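Local coordinates for protein Exo-beta-1,3-galactanase (Bifidobacterium bifidum, PDB 5FLW) that probably hydrolyses beta-1,3-linked galactans from the chain end to release galactose, as a putative exo-beta-1,3-galactanase of glycoside hydrolase family 43, at residues 148-153 / 162-167. Numbering follows the deposited sequence. Where two conformers were deposited one is given.
Sequences SGYIMS and IYRLAD
The two segments belong to the central antiparallel hairpin of a four-stranded blade in the five-bladed beta-propeller of family 43. Ile151 and Tyr163 are a hydrogen-bonded pair. Ile151 N donates to Tyr163 O within the carbonyl plane, at 2.9 Å. Tyr163 N returns a bond to Ile151 O from above that carbonyl's plane. Leu165 N gives Gly149 O a nearly straight bond (176°).

Tyr150, Met152, Ile162 and Arg164 share one face of the sheet. Tyr150 CG lies anti to the carbonyl carbon (chi1 -58°), and its side chain crosses those of Ile162 and Arg164 obliquely. Its CD2 meets Ile162 CG2 at 3.7 Å. Its CE2 lies 3.7 Å from Arg164 CB. Arg164 starts extended, with CG anti to the backbone N, then bends at chi3 (54°). Its NE forms a salt bridge with Glu174 on the next strand of the blade.

On the other face, Ile151 CG2 packs on Tyr163 CB at 3.7 Å. Ser153 CB touches Tyr163 CE2 at 3.5 Å. Ser153 OG, anti to its backbone N, is hydrogen-bonded to Ser136 OG. A water in the plane of the Tyr163 ring, at its edge, bridges Ser153 OG and Tyr163 OH, 2.7 Å from each.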
loop_
_atom_site.group_PDB
_atom_site.type_symbol
_atom_site.label_atom_id
_atom_site.label_comp_id
_atom_site.label_asym_id
_atom_site.label_seq_id
_atom_site.Cartn_x
_atom_site.Cartn_y
_atom_site.Cartn_z
ATOM N N SER A 148 -12.871 -6.497 11.398
ATOM C CA SER A 148 -13.353 -6.180 10.062
ATOM C C SER A 148 -12.190 -5.837 9.144
ATOM O O SER A 148 -11.235 -5.165 9.552
ATOM C CB SER A 148 -14.321 -5.013 10.112
ATOM O OG SER A 148 -15.492 -5.423 10.782
ATOM N N GLY A 149 -12.265 -6.320 7.897
ATOM C CA GLY A 149 -11.257 -6.045 6.892
ATOM C C GLY A 149 -11.799 -5.111 5.826
ATOM O O GLY A 149 -12.991 -5.158 5.482
ATOM N N TYR A 150 -10.908 -4.282 5.278
ATOM C CA TYR A 150 -11.270 -3.279 4.292
ATOM C C TYR A 150 -10.212 -3.216 3.209
ATOM O O TYR A 150 -9.008 -3.369 3.472
ATOM C CB TYR A 150 -11.376 -1.872 4.928
ATOM C CG TYR A 150 -12.379 -1.847 6.036
ATOM C CD1 TYR A 150 -12.023 -2.178 7.345
ATOM C CD2 TYR A 150 -13.715 -1.518 5.775
ATOM C CE1 TYR A 150 -12.989 -2.190 8.381
ATOM C CE2 TYR A 150 -14.675 -1.519 6.791
ATOM C CZ TYR A 150 -14.322 -1.849 8.091
ATOM O OH TYR A 150 -15.312 -1.835 9.052
ATOM N N ILE A 151 -10.677 -2.947 1.998
ATOM C CA ILE A 151 -9.791 -2.618 0.899
ATOM C C ILE A 151 -10.131 -1.205 0.423
ATOM O O ILE A 151 -11.305 -0.878 0.198
ATOM C CB ILE A 151 -9.839 -3.687 -0.214
ATOM C CG1 ILE A 151 -8.839 -3.368 -1.330
ATOM C CG2 ILE A 151 -11.230 -3.845 -0.769
ATOM C CD1 ILE A 151 -8.570 -4.542 -2.227
ATOM N N MET A 152 -9.101 -0.358 0.321
ATOM C CA MET A 152 -9.273 0.977 -0.232
ATOM C C MET A 152 -8.939 0.908 -1.709
ATOM O O MET A 152 -8.002 0.205 -2.103
ATOM C CB MET A 152 -8.383 2.016 0.471
ATOM C CG MET A 152 -8.607 2.137 1.983
ATOM S SD MET A 152 -7.662 0.955 2.998
ATOM C CE MET A 152 -6.013 1.701 2.953
ATOM N N SER A 153 -9.702 1.634 -2.528
ATOM C CA SER A 153 -9.650 1.416 -3.974
ATOM C C SER A 153 -9.905 2.724 -4.711
ATOM O O SER A 153 -11.021 3.255 -4.657
ATOM C CB SER A 153 -10.715 0.377 -4.395
ATOM O OG SER A 153 -10.890 0.348 -5.813
ATOM N N ILE A 162 -13.551 3.135 0.452
ATOM C CA ILE A 162 -13.282 2.149 1.493
ATOM C C ILE A 162 -14.350 1.078 1.321
ATOM O O ILE A 162 -15.548 1.363 1.453
ATOM C CB ILE A 162 -13.351 2.758 2.904
ATOM C CG1 ILE A 162 -12.334 3.909 3.059
ATOM C CG2 ILE A 162 -13.155 1.660 3.951
ATOM C CD1 ILE A 162 -12.395 4.654 4.379
ATOM N N TYR A 163 -13.931 -0.138 0.967
ATOM C CA TYR A 163 -14.832 -1.266 0.767
ATOM C C TYR A 163 -14.680 -2.246 1.925
ATOM O O TYR A 163 -13.554 -2.630 2.263
ATOM C CB TYR A 163 -14.444 -2.009 -0.504
ATOM C CG TYR A 163 -14.764 -1.327 -1.811
ATOM C CD1 TYR A 163 -16.058 -0.851 -2.087
ATOM C CD2 TYR A 163 -13.791 -1.228 -2.811
ATOM C CE1 TYR A 163 -16.351 -0.262 -3.325
ATOM C CE2 TYR A 163 -14.071 -0.635 -4.031
ATOM C CZ TYR A 163 -15.343 -0.167 -4.286
ATOM O OH TYR A 163 -15.611 0.416 -5.491
ATOM N N ARG A 164 -15.796 -2.679 2.507
ATOM C CA ARG A 164 -15.743 -3.692 3.554
ATOM C C ARG A 164 -15.773 -5.085 2.926
ATOM O O ARG A 164 -16.571 -5.347 2.024
ATOM C CB ARG A 164 -16.871 -3.533 4.573
ATOM C CG ARG A 164 -16.785 -4.501 5.766
ATOM C CD ARG A 164 -17.721 -4.111 6.890
ATOM N NE ARG A 164 -19.108 -3.963 6.426
ATOM C CZ ARG A 164 -20.046 -4.912 6.489
ATOM N NH1 ARG A 164 -19.757 -6.100 7.016
ATOM N NH2 ARG A 164 -21.286 -4.670 6.047
ATOM N N LEU A 165 -14.902 -5.967 3.419
ATOM C CA LEU A 165 -14.822 -7.329 2.921
ATOM C C LEU A 165 -15.845 -8.215 3.628
ATOM O O LEU A 165 -16.208 -7.984 4.796
ATOM C CB LEU A 165 -13.427 -7.893 3.206
ATOM C CG LEU A 165 -12.276 -7.202 2.470
ATOM C CD1 LEU A 165 -10.918 -7.489 3.140
ATOM C CD2 LEU A 165 -12.248 -7.660 1.020
ATOM N N ALA A 166 -16.259 -9.272 2.921
ATOM C CA ALA A 166 -16.998 -10.365 3.534
ATOM C C ALA A 166 -16.150 -10.990 4.643
ATOM O O ALA A 166 -14.924 -10.800 4.710
ATOM C CB ALA A 166 -17.291 -11.429 2.476
ATOM N N ASP A 167 -16.812 -11.743 5.530
ATOM C CA ASP A 167 -16.109 -12.355 6.661
ATOM C C ASP A 167 -15.011 -13.311 6.226
ATOM O O ASP A 167 -14.063 -13.531 6.984
ATOM C CB ASP A 167 -17.067 -13.133 7.564
ATOM C CG ASP A 167 -17.983 -12.239 8.370
ATOM O OD1 ASP A 167 -17.705 -11.019 8.485
ATOM O OD2 ASP A 167 -19.008 -12.768 8.861
HETATM O O HOH W 1 -17.463 -6.321 9.023
HETATM O O HOH W 2 -14.751 -7.684 7.199
HETATM O O HOH W 3 -13.312 0.665 -6.976
#